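Side-chain contacts in post-proline cleaving enzyme (Rickettsia typhi, PDB 4HVT), which probably acts as a serine-type oligopeptidase that cleaves peptide chains after proline residues: residues F399-Y404 and E408-T413; V77-Y82 and R132-C137; K48-M53 and L698-A703; K57-E62 and Y694-Y699. All coordinates share one frame; numbering follows the deposited sequence.

In the fold
The four contacts fall into two pairs, one in the beta-propeller and one against the alpha/beta-hydrolase part. Contacts 1 and 2 have centres about 13 Å apart and meet directly, through Tyr404 OH and Arg79 NH1 at 2.9 Å and through Tyr404 lying on Val77. Here the last propeller sheet borders the first, while contact 2 goes on from the first to the second. Contacts 3 and 4, with centres about 8 Å apart, share helix 688-706 and use two successive N-terminal helices. Between contacts 2 and 4 the nearest atoms are about 16 Å apart. As in other prolyl oligopeptidases, the active site is expected between the two parts of the molecule.

Contact 1 (F399-Y404 and E408-T413); sequences FGMSSY and EEALIT
Ser402 and Leu411 face each other across a pair of antiparallel strands, 399-402 and 410-413, joined by four backbone hydrogen bonds. Gly400 N reaches Thr413 O at 3.0 Å, and Thr413 N returns to Gly400 O at 2.7 Å from well above the carbonyl plane. Ser402 N meets Leu411 O at 2.9 Å, almost on the line of the C=O bond, whereas the reciprocal Leu411 N to Ser402 O is longer at 3.3 Å. Between these two hydrogen-bonded pairs, Met401 and Ile412 form the non-hydrogen-bonded pair.

Apolar contact gathers on the face that carries Met401 and Ile412. Their side chains run alongside each other, Met401 CE lying 3.9 Å from Ile412 CD1. Phe399 joins them because its CG stands opposite the backbone N (chi1 -179°), which carries ring atom CE1 to within 3.5 Å of Ile412 CG2. Further along, the CB atoms of Ser403 and Ala410 meet at 3.6 Å.

Polar groups at the margin are met by water and neighbouring residues. Ser402 OG bonds to a water and Gly76 O, Ser403 OG to Thr357 O and Ser356 OG. The whole is a beta hairpin, the first two strands of the propeller's last four-stranded blade.

Contact 2 (V77-Y82 and R132-C137); sequences VIRKGY and RGVSNC
Lys80 and Asn136 approach each other across the junction of two propeller sheets without direct bonding. The backbones stay well apart, 10.0 Å between Arg79 CA and Asn136 CA at the nearest. Lys80 begins in a type I' turn, Arg79 to Tyr82, from which its CB sets out toward strand 132-136. CG, CD and CE follow in a fully extended run (chi2 -175°, chi3 -178°) that heads for that strand without touching it, the side chain lying against Pro141 instead. At the end chi4 turns to 55°, and NZ comes within 4.3 Å of Asn136 OD1. A water lies between them, accepting from Lys80 NZ at 2.6 Å and donating to Asn136 OD1 at 2.5 Å; distances this short leave its exact position doubtful. Lys80 NZ also has Glu406 as a distant, weak ion partner, and the amide nitrogen of Asn136 is bonded to Pro141 O.

Beside this bridge, Arg79 brings NH2 to 4.3 Å from Val134 CG2, an oblique and loose approach. Its guanidinium is held by Tyr404 through NH1, by a cation-pi contact with Tyr84 and by a weak bond from NE to Tyr144 OH.

Between these two segments, then, the polar link appears to run through a water, while Val134 also packs on Trp97 and the buried Arg79 takes its polar partners from around the contact.

Contact 3 (K48-M53 and L698-A703); sequences KALQAM and LYTFFA
The last turn of helix 34-51 comes up to helix 688-706 with Leu50 and Thr700 as the nearest backbone pair, their CA atoms 6.5 Å apart. Thr700 meets both Leu50 and Met53. Its methyl CG2 stands opposite the backbone N, beside the carbonyl carbon, and in that place it rests 3.6 Å from Leu50 O and 4.0 Å from Met53 SD. The hydroxyl branch turns back along its own helix, where OG1 bonds to Ile696 O, so a polar atom in this buried setting is satisfied locally and the methyl is what meets the other helix.

Leu50 sends branch CD2 past Thr700 to the root of Phe701, 4.0 Å from Phe701 CB; the two side chains cross obliquely, and the phenyl ring itself leads away. Met53 lies just beyond the helix, in the turn toward helix 56-67. Its first two torsions (chi1 -68°, chi2 175°) set the sulfur by the Thr700 methyl, and the extended chain carries CE onward.

On another side of helix 688-706, Leu698 and Phe702 pack on strand 585-589 of the central sheet. The contact thus adds an N-terminal helix to the outside of a helix that flanks the sheet of an alpha/beta-hydrolase fold, as in the prolyl oligopeptidase family.

Contact 4 (K57-E62 and Y694-Y699); sequences KQIKKE and YFINLY
In both Ile59 and Ile696 the first torsion (chi1 -64° and -66°) places CG1 beside the backbone N and CG2 on the side remote from it, and from there each CG2 reaches the facing helix. Ile59 CG2 sits 3.6 Å from Ile696 O and 3.9 Å from Tyr699 CB, filling the dip between two residues one turn apart. Its CD1 continues toward Tyr699 O at 4.0 Å. The Ile59 and Tyr699 side chains meet at about a right angle, and the tyrosine ring leads off to helix 498-505.

Ile696 answers from its own side by lying against the backbone of the partner. Its CG1 is 3.8 Å from Lys60 CA, while CG2 touches Lys60 CB at 4.0 Å. The near part of this lysine, CA to CG, takes part; its end leads away, and NZ has a long, weak ion pair with Glu64.

The local axes of 57-62 and 694-699 approach to 9.0 Å, with N-to-C directions 140° apart, a roughly antiparallel pair whose apolar side chains pack on one another and on backbone carbonyls. Helix 56-67 is flanked by helix 498-505, where Ile59 also meets Val503, and helix 688-706 lies between helix 56-67 and strand 585-589, which Leu698 touches.

Contact 1 (F399-Y404 and E408-T413)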
loop_
_atom_site.group_PDB
_atom_site.type_symbol
_atom_site.label_atom_id
_atom_site.label_comp_id
_atom_site.label_asym_id
_atom_site.label_seq_id
_atom_site.Cartn_x
_atom_site.Cartn_y
_atom_site.Cartn_z
ATOM N N PHE A 399 11.745 1.692 10.366
ATOM C CA PHE A 399 11.058 2.580 11.298
ATOM C C PHE A 399 9.640 2.882 10.878
ATOM O O PHE A 399 9.361 3.155 9.715
ATOM C CB PHE A 399 11.844 3.878 11.414
ATOM C CG PHE A 399 11.274 4.891 12.373
ATOM C CD1 PHE A 399 11.645 4.896 13.702
ATOM C CD2 PHE A 399 10.434 5.904 11.905
ATOM C CE1 PHE A 399 11.137 5.871 14.590
ATOM C CE2 PHE A 399 9.955 6.884 12.749
ATOM C CZ PHE A 399 10.288 6.867 14.104
ATOM N N GLY A 400 8.734 2.870 11.856
ATOM C CA GLY A 400 7.388 3.315 11.646
ATOM C C GLY A 400 6.852 3.968 12.879
ATOM O O GLY A 400 7.418 3.805 13.999
ATOM N N MET A 401 5.780 4.733 12.697
ATOM C CA MET A 401 5.167 5.349 13.884
ATOM C C MET A 401 3.742 5.832 13.609
ATOM O O MET A 401 3.375 6.017 12.473
ATOM C CB MET A 401 6.020 6.490 14.438
ATOM C CG MET A 401 6.034 7.765 13.588
ATOM S SD MET A 401 7.164 9.013 14.259
ATOM C CE MET A 401 6.345 9.700 15.603
ATOM N N SER A 402 3.007 6.017 14.709
ATOM C CA SER A 402 1.678 6.660 14.681
ATOM C C SER A 402 1.741 7.827 15.660
ATOM O O SER A 402 2.299 7.707 16.745
ATOM C CB SER A 402 0.568 5.696 15.094
ATOM O OG SER A 402 0.703 5.135 16.378
ATOM N N SER A 403 1.198 8.976 15.255
ATOM C CA SER A 403 1.214 10.156 16.136
ATOM C C SER A 403 0.261 11.189 15.592
ATOM O O SER A 403 -0.159 11.103 14.422
ATOM C CB SER A 403 2.603 10.777 16.269
ATOM O OG SER A 403 2.995 11.438 15.055
ATOM N N TYR A 404 -0.048 12.129 16.461
ATOM C CA TYR A 404 -0.893 13.306 16.112
ATOM C C TYR A 404 -0.357 14.529 16.806
ATOM O O TYR A 404 0.149 14.479 17.932
ATOM C CB TYR A 404 -2.317 13.146 16.623
ATOM C CG TYR A 404 -3.092 11.948 16.190
ATOM C CD1 TYR A 404 -3.806 11.943 15.035
ATOM C CD2 TYR A 404 -3.173 10.854 17.025
ATOM C CE1 TYR A 404 -4.574 10.847 14.661
ATOM C CE2 TYR A 404 -3.917 9.750 16.670
ATOM C CZ TYR A 404 -4.613 9.752 15.506
ATOM O OH TYR A 404 -5.367 8.650 15.146
ATOM N N GLU A 408 1.042 14.571 22.914
ATOM C CA GLU A 408 2.467 14.575 23.267
ATOM C C GLU A 408 3.162 13.210 23.050
ATOM O O GLU A 408 4.304 13.202 22.695
ATOM C CB GLU A 408 2.651 14.963 24.745
ATOM C CG GLU A 408 2.293 16.436 24.922
ATOM C CD GLU A 408 2.261 16.913 26.343
ATOM O OE1 GLU A 408 1.960 16.100 27.243
ATOM O OE2 GLU A 408 2.518 18.127 26.543
ATOM N N GLU A 409 2.451 12.116 23.296
ATOM C CA GLU A 409 2.987 10.766 23.192
ATOM C C GLU A 409 2.635 10.117 21.856
ATOM O O GLU A 409 1.667 10.459 21.197
ATOM C CB GLU A 409 2.488 9.887 24.333
ATOM C CG GLU A 409 2.970 10.386 25.686
ATOM C CD GLU A 409 2.584 9.457 26.860
ATOM O OE1 GLU A 409 1.577 8.715 26.811
ATOM O OE2 GLU A 409 3.296 9.506 27.871
ATOM N N ALA A 410 3.429 9.131 21.483
ATOM C CA ALA A 410 3.330 8.479 20.175
ATOM C C ALA A 410 3.844 7.036 20.324
ATOM O O ALA A 410 4.563 6.744 21.274
ATOM C CB ALA A 410 4.174 9.220 19.140
ATOM N N LEU A 411 3.466 6.181 19.401
ATOM C CA LEU A 411 3.969 4.802 19.338
ATOM C C LEU A 411 4.858 4.608 18.146
ATOM O O LEU A 411 4.468 4.926 16.998
ATOM C CB LEU A 411 2.861 3.773 19.346
ATOM C CG LEU A 411 2.025 3.759 20.642
ATOM C CD1 LEU A 411 0.769 2.944 20.470
ATOM C CD2 LEU A 411 2.852 3.249 21.831
ATOM N N ILE A 412 6.045 4.086 18.408
ATOM C CA ILE A 412 7.103 3.921 17.402
ATOM C C ILE A 412 7.307 2.419 17.232
ATOM O O ILE A 412 7.306 1.705 18.237
ATOM C CB ILE A 412 8.420 4.612 17.871
ATOM C CG1 ILE A 412 8.457 6.146 17.521
ATOM C CG2 ILE A 412 9.630 4.019 17.198
ATOM C CD1 ILE A 412 7.324 6.884 18.047
ATOM N N THR A 413 7.508 1.959 15.996
ATOM C CA THR A 413 8.028 0.609 15.802
ATOM C C THR A 413 9.434 0.657 15.219
ATOM O O THR A 413 9.718 1.506 14.345
ATOM C CB THR A 413 7.111 -0.266 14.945
ATOM O OG1 THR A 413 6.902 0.327 13.643
ATOM C CG2 THR A 413 5.812 -0.423 15.640
HETATM O O HOH W 1 0.265 6.729 18.858
HETATM O O HOH W 2 1.549 12.146 18.992
#

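Contact 2 (V77-Y82 and R132-C137)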
loop_
_atom_site.group_PDB
_atom_site.type_symbol
_atom_site.label_atom_id
_atom_site.label_comp_id
_atom_site.label_asym_id
_atom_site.label_seq_id
_atom_site.Cartn_x
_atom_site.Cartn_y
_atom_site.Cartn_z
ATOM N N VAL A 77 -2.481 3.026 18.015
ATOM C CA VAL A 77 -2.341 4.489 17.984
ATOM C C VAL A 77 -2.952 5.038 19.294
ATOM O O VAL A 77 -4.019 4.586 19.752
ATOM C CB VAL A 77 -3.011 5.096 16.729
ATOM C CG1 VAL A 77 -4.466 4.863 16.721
ATOM C CG2 VAL A 77 -2.776 6.571 16.670
ATOM N N ILE A 78 -2.273 6.013 19.911
ATOM C CA ILE A 78 -2.722 6.661 21.115
ATOM C C ILE A 78 -3.592 7.888 20.807
ATOM O O ILE A 78 -3.172 8.798 20.071
ATOM C CB ILE A 78 -1.539 7.160 21.943
ATOM C CG1 ILE A 78 -0.723 5.919 22.450
ATOM C CG2 ILE A 78 -2.010 8.057 23.094
ATOM C CD1 ILE A 78 0.618 6.203 23.119
ATOM N N ARG A 79 -4.776 7.889 21.397
ATOM C CA ARG A 79 -5.630 9.063 21.503
ATOM C C ARG A 79 -6.247 9.181 22.893
ATOM O O ARG A 79 -6.858 8.236 23.412
ATOM C CB ARG A 79 -6.757 9.038 20.442
ATOM C CG ARG A 79 -6.326 9.181 18.994
ATOM C CD ARG A 79 -7.506 9.526 18.095
ATOM N NE ARG A 79 -8.493 8.455 18.108
ATOM C CZ ARG A 79 -8.337 7.304 17.444
ATOM N NH1 ARG A 79 -7.252 7.054 16.733
ATOM N NH2 ARG A 79 -9.270 6.380 17.506
ATOM N N LYS A 80 -6.038 10.341 23.512
ATOM C CA LYS A 80 -6.652 10.735 24.782
ATOM C C LYS A 80 -6.602 9.628 25.835
ATOM O O LYS A 80 -7.606 9.247 26.418
ATOM C CB LYS A 80 -8.065 11.272 24.568
ATOM C CG LYS A 80 -8.095 12.489 23.634
ATOM C CD LYS A 80 -9.478 13.090 23.532
ATOM C CE LYS A 80 -9.524 14.275 22.555
ATOM N NZ LYS A 80 -9.021 13.918 21.205
ATOM N N GLY A 81 -5.396 9.094 26.013
ATOM C CA GLY A 81 -5.097 8.146 27.115
ATOM C C GLY A 81 -5.381 6.688 26.810
ATOM O O GLY A 81 -5.263 5.821 27.692
ATOM N N TYR A 82 -5.813 6.409 25.582
ATOM C CA TYR A 82 -6.113 5.040 25.140
ATOM C C TYR A 82 -5.302 4.694 23.916
ATOM O O TYR A 82 -5.027 5.550 23.077
ATOM C CB TYR A 82 -7.612 4.914 24.762
ATOM C CG TYR A 82 -8.544 4.888 25.901
ATOM C CD1 TYR A 82 -8.973 6.061 26.473
ATOM C CD2 TYR A 82 -9.022 3.694 26.421
ATOM C CE1 TYR A 82 -9.831 6.063 27.545
ATOM C CE2 TYR A 82 -9.904 3.687 27.495
ATOM C CZ TYR A 82 -10.296 4.879 28.046
ATOM O OH TYR A 82 -11.161 4.892 29.123
ATOM N N ARG A 132 -12.310 0.007 7.222
ATOM C CA ARG A 132 -11.402 0.741 6.355
ATOM C C ARG A 132 -10.897 2.072 6.982
ATOM O O ARG A 132 -10.372 2.905 6.263
ATOM C CB ARG A 132 -12.031 1.025 4.958
ATOM C CG ARG A 132 -12.635 -0.167 4.227
ATOM C CD ARG A 132 -11.620 -1.240 3.775
ATOM N NE ARG A 132 -10.639 -0.706 2.875
ATOM C CZ ARG A 132 -10.694 -0.826 1.549
ATOM N NH1 ARG A 132 -11.705 -1.438 0.981
ATOM N NH2 ARG A 132 -9.714 -0.328 0.799
ATOM N N GLY A 133 -10.961 2.180 8.307
ATOM C CA GLY A 133 -10.360 3.303 9.055
ATOM C C GLY A 133 -11.417 4.221 9.634
ATOM O O GLY A 133 -12.600 4.008 9.422
ATOM N N VAL A 134 -10.959 5.216 10.392
ATOM C CA VAL A 134 -11.873 6.092 11.137
ATOM C C VAL A 134 -11.373 7.509 11.049
ATOM O O VAL A 134 -10.178 7.760 10.801
ATOM C CB VAL A 134 -12.032 5.748 12.652
ATOM C CG1 VAL A 134 -12.426 4.325 12.896
ATOM C CG2 VAL A 134 -10.761 6.102 13.443
ATOM N N SER A 135 -12.285 8.462 11.231
ATOM C CA SER A 135 -11.927 9.866 11.377
ATOM C C SER A 135 -12.707 10.437 12.564
ATOM O O SER A 135 -13.956 10.366 12.600
ATOM C CB SER A 135 -12.306 10.666 10.148
ATOM O OG SER A 135 -11.830 11.974 10.362
ATOM N N ASN A 136 -11.968 11.006 13.513
ATOM C CA ASN A 136 -12.527 11.533 14.735
ATOM C C ASN A 136 -12.842 13.036 14.626
ATOM O O ASN A 136 -12.118 13.795 13.986
ATOM C CB ASN A 136 -11.504 11.274 15.882
ATOM C CG ASN A 136 -12.069 11.491 17.258
ATOM O OD1 ASN A 136 -11.349 11.971 18.130
ATOM N ND2 ASN A 136 -13.322 11.128 17.500
ATOM N N CYS A 137 -13.957 13.455 15.214
ATOM C CA CYS A 137 -14.402 14.845 15.148
ATOM C C CYS A 137 -13.670 15.675 16.211
ATOM O O CYS A 137 -13.753 15.362 17.381
ATOM C CB CYS A 137 -15.902 14.921 15.416
ATOM S SG CYS A 137 -16.542 16.600 15.332
HETATM O O HOH W 3 -10.045 11.714 20.226
#

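Contact 3 (K48-M53 and L698-A703)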
loop_
_atom_site.group_PDB
_atom_site.type_symbol
_atom_site.label_atom_id
_atom_site.label_comp_id
_atom_site.label_asym_id
_atom_site.label_seq_id
_atom_site.Cartn_x
_atom_site.Cartn_y
_atom_site.Cartn_z
ATOM N N LYS A 48 -7.933 -28.288 -5.241
ATOM C CA LYS A 48 -7.841 -29.739 -5.069
ATOM C C LYS A 48 -6.410 -30.248 -5.363
ATOM O O LYS A 48 -5.880 -31.081 -4.628
ATOM C CB LYS A 48 -8.908 -30.424 -5.934
ATOM N N ALA A 49 -5.770 -29.734 -6.411
ATOM C CA ALA A 49 -4.385 -30.105 -6.710
ATOM C C ALA A 49 -3.375 -29.718 -5.635
ATOM O O ALA A 49 -2.459 -30.473 -5.327
ATOM C CB ALA A 49 -3.965 -29.520 -8.047
ATOM N N LEU A 50 -3.520 -28.517 -5.086
ATOM C CA LEU A 50 -2.663 -28.040 -4.005
ATOM C C LEU A 50 -2.895 -28.863 -2.719
ATOM O O LEU A 50 -1.962 -29.226 -2.022
ATOM C CB LEU A 50 -2.930 -26.538 -3.771
ATOM C CG LEU A 50 -2.486 -25.607 -4.891
ATOM C CD1 LEU A 50 -3.000 -24.195 -4.612
ATOM C CD2 LEU A 50 -0.964 -25.598 -4.988
ATOM N N GLN A 51 -4.152 -29.159 -2.439
ATOM C CA GLN A 51 -4.528 -29.908 -1.263
ATOM C C GLN A 51 -4.008 -31.363 -1.324
ATOM O O GLN A 51 -3.896 -32.030 -0.280
ATOM C CB GLN A 51 -6.051 -29.869 -1.104
ATOM C CG GLN A 51 -6.540 -28.593 -0.444
ATOM C CD GLN A 51 -7.994 -28.334 -0.690
ATOM O OE1 GLN A 51 -8.774 -29.269 -0.942
ATOM N NE2 GLN A 51 -8.385 -27.054 -0.618
ATOM N N ALA A 52 -3.662 -31.839 -2.519
ATOM C CA ALA A 52 -3.114 -33.223 -2.672
ATOM C C ALA A 52 -1.575 -33.311 -2.587
ATOM O O ALA A 52 -1.006 -34.394 -2.616
ATOM C CB ALA A 52 -3.587 -33.800 -3.984
ATOM N N MET A 53 -0.899 -32.179 -2.569
ATOM C CA MET A 53 0.558 -32.137 -2.460
ATOM C C MET A 53 0.932 -32.510 -1.048
ATOM O O MET A 53 0.246 -32.145 -0.110
ATOM C CB MET A 53 1.066 -30.724 -2.799
ATOM C CG MET A 53 0.840 -30.400 -4.272
ATOM S SD MET A 53 1.296 -28.706 -4.703
ATOM C CE MET A 53 0.946 -28.638 -6.465
ATOM N N LEU A 698 -0.585 -20.423 -1.700
ATOM C CA LEU A 698 0.623 -19.866 -2.283
ATOM C C LEU A 698 1.902 -20.570 -1.813
ATOM O O LEU A 698 2.787 -20.880 -2.627
ATOM C CB LEU A 698 0.683 -18.350 -2.001
ATOM C CG LEU A 698 1.805 -17.642 -2.770
ATOM C CD1 LEU A 698 1.393 -16.328 -3.365
ATOM C CD2 LEU A 698 2.977 -17.517 -1.821
ATOM N N TYR A 699 1.992 -20.774 -0.508
ATOM C CA TYR A 699 3.196 -21.406 0.085
ATOM C C TYR A 699 3.244 -22.912 -0.183
ATOM O O TYR A 699 4.326 -23.440 -0.329
ATOM C CB TYR A 699 3.422 -21.015 1.557
ATOM C CG TYR A 699 4.073 -19.677 1.634
ATOM C CD1 TYR A 699 5.432 -19.525 1.367
ATOM C CD2 TYR A 699 3.352 -18.570 1.969
ATOM C CE1 TYR A 699 6.026 -18.287 1.408
ATOM C CE2 TYR A 699 3.935 -17.332 2.005
ATOM C CZ TYR A 699 5.262 -17.191 1.730
ATOM O OH TYR A 699 5.841 -15.943 1.774
ATOM N N THR A 700 2.094 -23.555 -0.368
ATOM C CA THR A 700 2.083 -24.952 -0.758
ATOM C C THR A 700 2.644 -25.026 -2.174
ATOM O O THR A 700 3.512 -25.861 -2.438
ATOM C CB THR A 700 0.683 -25.577 -0.623
ATOM O OG1 THR A 700 0.249 -25.486 0.745
ATOM C CG2 THR A 700 0.709 -27.051 -1.073
ATOM N N PHE A 701 2.199 -24.112 -3.044
ATOM C CA PHE A 701 2.658 -24.073 -4.437
ATOM C C PHE A 701 4.208 -23.979 -4.488
ATOM O O PHE A 701 4.866 -24.703 -5.224
ATOM C CB PHE A 701 1.961 -22.917 -5.215
ATOM C CG PHE A 701 2.633 -22.556 -6.499
ATOM C CD1 PHE A 701 2.460 -23.338 -7.650
ATOM C CD2 PHE A 701 3.441 -21.458 -6.577
ATOM C CE1 PHE A 701 3.078 -22.968 -8.830
ATOM C CE2 PHE A 701 4.085 -21.115 -7.744
ATOM C CZ PHE A 701 3.911 -21.881 -8.864
ATOM N N PHE A 702 4.788 -23.066 -3.732
ATOM C CA PHE A 702 6.224 -22.830 -3.818
ATOM C C PHE A 702 6.980 -23.929 -3.164
ATOM O O PHE A 702 8.041 -24.318 -3.642
ATOM C CB PHE A 702 6.587 -21.469 -3.207
ATOM C CG PHE A 702 6.431 -20.323 -4.177
ATOM C CD1 PHE A 702 7.193 -20.296 -5.325
ATOM C CD2 PHE A 702 5.612 -19.212 -3.863
ATOM C CE1 PHE A 702 7.108 -19.246 -6.227
ATOM C CE2 PHE A 702 5.533 -18.167 -4.746
ATOM C CZ PHE A 702 6.275 -18.192 -5.938
ATOM N N ALA A 703 6.457 -24.421 -2.046
ATOM C CA ALA A 703 7.161 -25.470 -1.304
ATOM C C ALA A 703 7.229 -26.710 -2.182
ATOM O O ALA A 703 8.284 -27.389 -2.262
ATOM C CB ALA A 703 6.446 -25.781 -0.028
#

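Contact 4 (K57-E62 and Y694-Y699)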
loop_
_atom_site.group_PDB
_atom_site.type_symbol
_atom_site.label_atom_id
_atom_site.label_comp_id
_atom_site.label_asym_id
_atom_site.label_seq_id
_atom_site.Cartn_x
_atom_site.Cartn_y
_atom_site.Cartn_z
ATOM N N LYS A 57 -0.571 -30.176 4.164
ATOM C CA LYS A 57 -0.961 -30.321 5.561
ATOM C C LYS A 57 -0.055 -29.518 6.451
ATOM O O LYS A 57 -0.521 -28.850 7.365
ATOM C CB LYS A 57 -0.908 -31.798 6.013
ATOM N N GLN A 58 1.261 -29.596 6.214
ATOM C CA GLN A 58 2.252 -28.930 7.072
ATOM C C GLN A 58 2.216 -27.388 6.919
ATOM O O GLN A 58 2.164 -26.636 7.903
ATOM C CB GLN A 58 3.650 -29.444 6.734
ATOM C CG GLN A 58 4.758 -28.985 7.670
ATOM C CD GLN A 58 4.482 -29.201 9.158
ATOM O OE1 GLN A 58 3.857 -30.187 9.578
ATOM N NE2 GLN A 58 4.997 -28.296 9.973
ATOM N N ILE A 59 2.268 -26.947 5.670
ATOM C CA ILE A 59 2.050 -25.511 5.312
ATOM C C ILE A 59 0.747 -24.980 5.943
ATOM O O ILE A 59 0.768 -23.980 6.620
ATOM C CB ILE A 59 2.016 -25.299 3.782
ATOM C CG1 ILE A 59 3.354 -25.640 3.090
ATOM C CG2 ILE A 59 1.630 -23.866 3.434
ATOM C CD1 ILE A 59 4.512 -24.713 3.414
ATOM N N LYS A 60 -0.387 -25.650 5.757
ATOM C CA LYS A 60 -1.618 -25.212 6.441
ATOM C C LYS A 60 -1.429 -25.059 7.964
ATOM O O LYS A 60 -1.805 -24.061 8.574
ATOM C CB LYS A 60 -2.758 -26.164 6.146
ATOM C CG LYS A 60 -4.005 -26.014 6.992
ATOM C CD LYS A 60 -5.057 -26.995 6.468
ATOM C CE LYS A 60 -6.470 -26.503 6.691
ATOM N NZ LYS A 60 -6.991 -27.122 7.922
ATOM N N LYS A 61 -0.850 -26.064 8.604
ATOM C CA LYS A 61 -0.620 -25.943 10.040
ATOM C C LYS A 61 0.187 -24.695 10.417
ATOM O O LYS A 61 -0.185 -23.950 11.351
ATOM C CB LYS A 61 0.067 -27.219 10.593
ATOM C CG LYS A 61 0.372 -27.177 12.077
ATOM C CD LYS A 61 1.341 -28.294 12.469
ATOM C CE LYS A 61 1.156 -28.765 13.899
ATOM N NZ LYS A 61 1.733 -30.120 14.132
ATOM N N GLU A 62 1.273 -24.471 9.684
ATOM C CA GLU A 62 2.193 -23.400 10.005
ATOM C C GLU A 62 1.531 -22.052 9.809
ATOM O O GLU A 62 1.692 -21.178 10.636
ATOM C CB GLU A 62 3.453 -23.488 9.164
ATOM C CG GLU A 62 4.215 -24.762 9.391
ATOM C CD GLU A 62 5.606 -24.521 9.880
ATOM O OE1 GLU A 62 5.739 -23.791 10.908
ATOM O OE2 GLU A 62 6.540 -25.067 9.254
ATOM N N TYR A 694 -5.458 -18.131 1.164
ATOM C CA TYR A 694 -4.630 -17.654 0.065
ATOM C C TYR A 694 -3.136 -17.977 0.278
ATOM O O TYR A 694 -2.469 -18.542 -0.599
ATOM C CB TYR A 694 -4.846 -16.146 -0.060
ATOM C CG TYR A 694 -4.113 -15.501 -1.171
ATOM C CD1 TYR A 694 -2.807 -15.083 -1.030
ATOM C CD2 TYR A 694 -4.736 -15.321 -2.423
ATOM C CE1 TYR A 694 -2.133 -14.488 -2.074
ATOM C CE2 TYR A 694 -4.092 -14.661 -3.446
ATOM C CZ TYR A 694 -2.795 -14.301 -3.309
ATOM O OH TYR A 694 -2.127 -13.673 -4.289
ATOM N N PHE A 695 -2.622 -17.677 1.464
ATOM C CA PHE A 695 -1.214 -17.953 1.757
ATOM C C PHE A 695 -0.859 -19.432 1.953
ATOM O O PHE A 695 0.239 -19.846 1.633
ATOM C CB PHE A 695 -0.714 -17.095 2.908
ATOM C CG PHE A 695 -0.529 -15.669 2.492
ATOM C CD1 PHE A 695 0.402 -15.356 1.478
ATOM C CD2 PHE A 695 -1.382 -14.703 2.937
ATOM C CE1 PHE A 695 0.580 -14.065 1.038
ATOM C CE2 PHE A 695 -1.200 -13.392 2.529
ATOM C CZ PHE A 695 -0.242 -13.079 1.559
ATOM N N ILE A 696 -1.804 -20.220 2.412
ATOM C CA ILE A 696 -1.615 -21.670 2.403
ATOM C C ILE A 696 -1.471 -22.188 0.975
ATOM O O ILE A 696 -0.627 -23.042 0.693
ATOM C CB ILE A 696 -2.779 -22.406 3.122
ATOM C CG1 ILE A 696 -2.799 -22.094 4.627
ATOM C CG2 ILE A 696 -2.729 -23.901 2.881
ATOM C CD1 ILE A 696 -4.203 -22.255 5.190
ATOM N N ASN A 697 -2.330 -21.710 0.084
ATOM C CA ASN A 697 -2.261 -22.119 -1.322
ATOM C C ASN A 697 -0.954 -21.675 -1.961
ATOM O O ASN A 697 -0.250 -22.489 -2.620
ATOM C CB ASN A 697 -3.428 -21.561 -2.063
ATOM C CG ASN A 697 -4.717 -22.301 -1.764
ATOM O OD1 ASN A 697 -4.694 -23.495 -1.406
ATOM N ND2 ASN A 697 -5.869 -21.609 -1.947
ATOM N N LEU A 698 -0.585 -20.423 -1.700
ATOM C CA LEU A 698 0.623 -19.866 -2.283
ATOM C C LEU A 698 1.902 -20.570 -1.813
ATOM O O LEU A 698 2.787 -20.880 -2.627
ATOM C CB LEU A 698 0.683 -18.350 -2.001
ATOM C CG LEU A 698 1.805 -17.642 -2.770
ATOM C CD1 LEU A 698 1.393 -16.328 -3.365
ATOM C CD2 LEU A 698 2.977 -17.517 -1.821
ATOM N N TYR A 699 1.992 -20.774 -0.508
ATOM C CA TYR A 699 3.196 -21.406 0.085
ATOM C C TYR A 699 3.244 -22.912 -0.183
ATOM O O TYR A 699 4.326 -23.440 -0.329
ATOM C CB TYR A 699 3.422 -21.015 1.557
ATOM C CG TYR A 699 4.073 -19.677 1.634
ATOM C CD1 TYR A 699 5.432 -19.525 1.367
ATOM C CD2 TYR A 699 3.352 -18.570 1.969
ATOM C CE1 TYR A 699 6.026 -18.287 1.408
ATOM C CE2 TYR A 699 3.935 -17.332 2.005
ATOM C CZ TYR A 699 5.262 -17.191 1.730
ATOM O OH TYR A 699 5.841 -15.943 1.774
#